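Local coordinates for G-protein interacting protein 1 (Dictyostelium discoideum, PDB 5Z1N) that probably binds heterotrimeric G proteins through their beta/gamma subunits, here as its C-terminal TNFAIP8-like helical region, which holds phospholipid, at residues A[120-123]-A[124-128]. Sequence-based numbering, arbitrary orientation.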
loop_
_atom_site.group_PDB
_atom_site.type_symbol
_atom_site.label_atom_id
_atom_site.label_comp_id
_atom_site.label_asym_id
_atom_site.label_seq_id
_atom_site.Cartn_x
_atom_site.Cartn_y
_atom_site.Cartn_z
ATOM N N HIS A 120 2.180 17.531 -10.159
ATOM C CA HIS A 120 2.769 16.315 -10.711
ATOM C C HIS A 120 2.927 15.237 -9.642
ATOM O O HIS A 120 2.725 14.048 -9.915
ATOM C CB HIS A 120 4.118 16.628 -11.359
ATOM C CG HIS A 120 4.784 15.433 -11.965
ATOM N ND1 HIS A 120 5.591 14.583 -11.239
ATOM C CD2 HIS A 120 4.754 14.938 -13.225
ATOM C CE1 HIS A 120 6.034 13.620 -12.027
ATOM N NE2 HIS A 120 5.543 13.813 -13.237
ATOM N N ASN A 121 3.277 15.631 -8.418
ATOM C CA ASN A 121 3.434 14.654 -7.347
ATOM C C ASN A 121 2.100 14.216 -6.753
ATOM O O ASN A 121 2.008 13.106 -6.207
ATOM C CB ASN A 121 4.349 15.219 -6.260
ATOM C CG ASN A 121 5.816 15.136 -6.643
ATOM O OD1 ASN A 121 6.227 14.213 -7.343
ATOM N ND2 ASN A 121 6.608 16.105 -6.196
ATOM N N ILE A 122 1.065 15.052 -6.849
ATOM C CA ILE A 122 -0.284 14.587 -6.542
ATOM C C ILE A 122 -0.699 13.505 -7.535
ATOM O O ILE A 122 -1.243 12.455 -7.153
ATOM C CB ILE A 122 -1.268 15.772 -6.538
ATOM C CG1 ILE A 122 -0.895 16.776 -5.444
ATOM C CG2 ILE A 122 -2.704 15.287 -6.375
ATOM C CD1 ILE A 122 -1.117 16.262 -4.024
ATOM N N GLN A 123 -0.434 13.737 -8.826
ATOM C CA GLN A 123 -0.668 12.699 -9.824
ATOM C C GLN A 123 0.156 11.457 -9.513
ATOM O O GLN A 123 -0.291 10.331 -9.756
ATOM C CB GLN A 123 -0.338 13.214 -11.224
ATOM C CG GLN A 123 -0.565 12.178 -12.327
ATOM C CD GLN A 123 -0.076 12.639 -13.696
ATOM O OE1 GLN A 123 1.099 12.967 -13.876
ATOM N NE2 GLN A 123 -0.980 12.657 -14.669
ATOM N N LEU A 124 1.365 11.645 -8.982
ATOM C CA LEU A 124 2.165 10.501 -8.555
ATOM C C LEU A 124 1.445 9.706 -7.470
ATOM O O LEU A 124 1.420 8.469 -7.512
ATOM C CB LEU A 124 3.535 10.977 -8.067
ATOM C CG LEU A 124 4.576 9.947 -7.624
ATOM C CD1 LEU A 124 5.969 10.428 -8.004
ATOM C CD2 LEU A 124 4.500 9.680 -6.121
ATOM N N ILE A 125 0.855 10.399 -6.492
ATOM C CA ILE A 125 0.052 9.708 -5.483
ATOM C C ILE A 125 -1.046 8.893 -6.151
ATOM O O ILE A 125 -1.241 7.706 -5.847
ATOM C CB ILE A 125 -0.540 10.712 -4.479
ATOM C CG1 ILE A 125 0.566 11.428 -3.712
ATOM C CG2 ILE A 125 -1.483 9.999 -3.515
ATOM C CD1 ILE A 125 0.052 12.559 -2.867
ATOM N N ARG A 126 -1.774 9.520 -7.084
ATOM C CA ARG A 126 -2.889 8.842 -7.741
ATOM C C ARG A 126 -2.427 7.595 -8.487
ATOM O O ARG A 126 -3.046 6.531 -8.379
ATOM C CB ARG A 126 -3.604 9.801 -8.697
ATOM C CG ARG A 126 -4.380 10.909 -8.000
ATOM C CD ARG A 126 -5.398 11.544 -8.939
ATOM N NE ARG A 126 -4.790 11.948 -10.204
ATOM C CZ ARG A 126 -4.314 13.164 -10.452
ATOM N NH1 ARG A 126 -4.378 14.107 -9.518
ATOM N NH2 ARG A 126 -3.774 13.437 -11.634
ATOM N N ASN A 127 -1.345 7.710 -9.263
ATOM C CA ASN A 127 -0.869 6.568 -10.040
ATOM C C ASN A 127 -0.379 5.449 -9.132
ATOM O O ASN A 127 -0.630 4.263 -9.398
ATOM C CB ASN A 127 0.250 7.000 -10.987
ATOM C CG ASN A 127 -0.259 7.805 -12.164
ATOM O OD1 ASN A 127 -1.428 7.711 -12.537
ATOM N ND2 ASN A 127 0.624 8.596 -12.763
ATOM N N THR A 128 0.323 5.808 -8.056
ATOM C CA THR A 128 0.853 4.802 -7.146
ATOM C C THR A 128 -0.273 4.029 -6.474
ATOM O O THR A 128 -0.299 2.792 -6.508
ATOM C CB THR A 128 1.758 5.466 -6.112
ATOM O OG1 THR A 128 2.824 6.138 -6.790
ATOM C CG2 THR A 128 2.340 4.433 -5.162
#
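Arg-126 folds its guanidinium back over the preceding turn, laying one face above Gln-123 CA, which stands 3.6 Å from the plane and offset toward the rim. A bend at chi3 (-51°) helps to bring the group there. Arg-126 NH2 then meets both Gln-123 CB and CG, the latter at 3.5 Å, while Arg-126 NH1 lies 3.8 Å from Ile-122 CG2. The Gln-123 amide is inclined 67° to the guanidinium, which excludes a flat stack; the CB and CG methylenes of Gln-123 do the touching, and CG also approaches Asn-127 ND2. On the inward side, Ile-122 and Ile-125 run alongside each other in the same direction, with their CD1 methyls 4.1 Å apart. Leu-124 similarly flanks Asn-121, whose OD1 sits 3.9 Å from Leu-124 CD1 and accepts a hydrogen bond from Lys-43 NZ, so this buried oxygen is satisfied. Four i to i+4 backbone bonds, with N-H...O angles of at least 142°, run from Leu-124 N to His-120 O through Asn-127 N to Gln-123 O. Leu-124 O accepts twice, from Thr-128 N, which continues the series, and from Thr-128 OG1 (2.8 Å), on opposite faces of its carbonyl plane. Residues 120-128 belong to helix 119-132 of the lipid-holding bundle: Leu-124 and Thr-128 pack on helix 31-53, Ile-122 and Ile-125 on Val-110 of helix 92-113, and Arg-126 touches Glu-106 of that same helix.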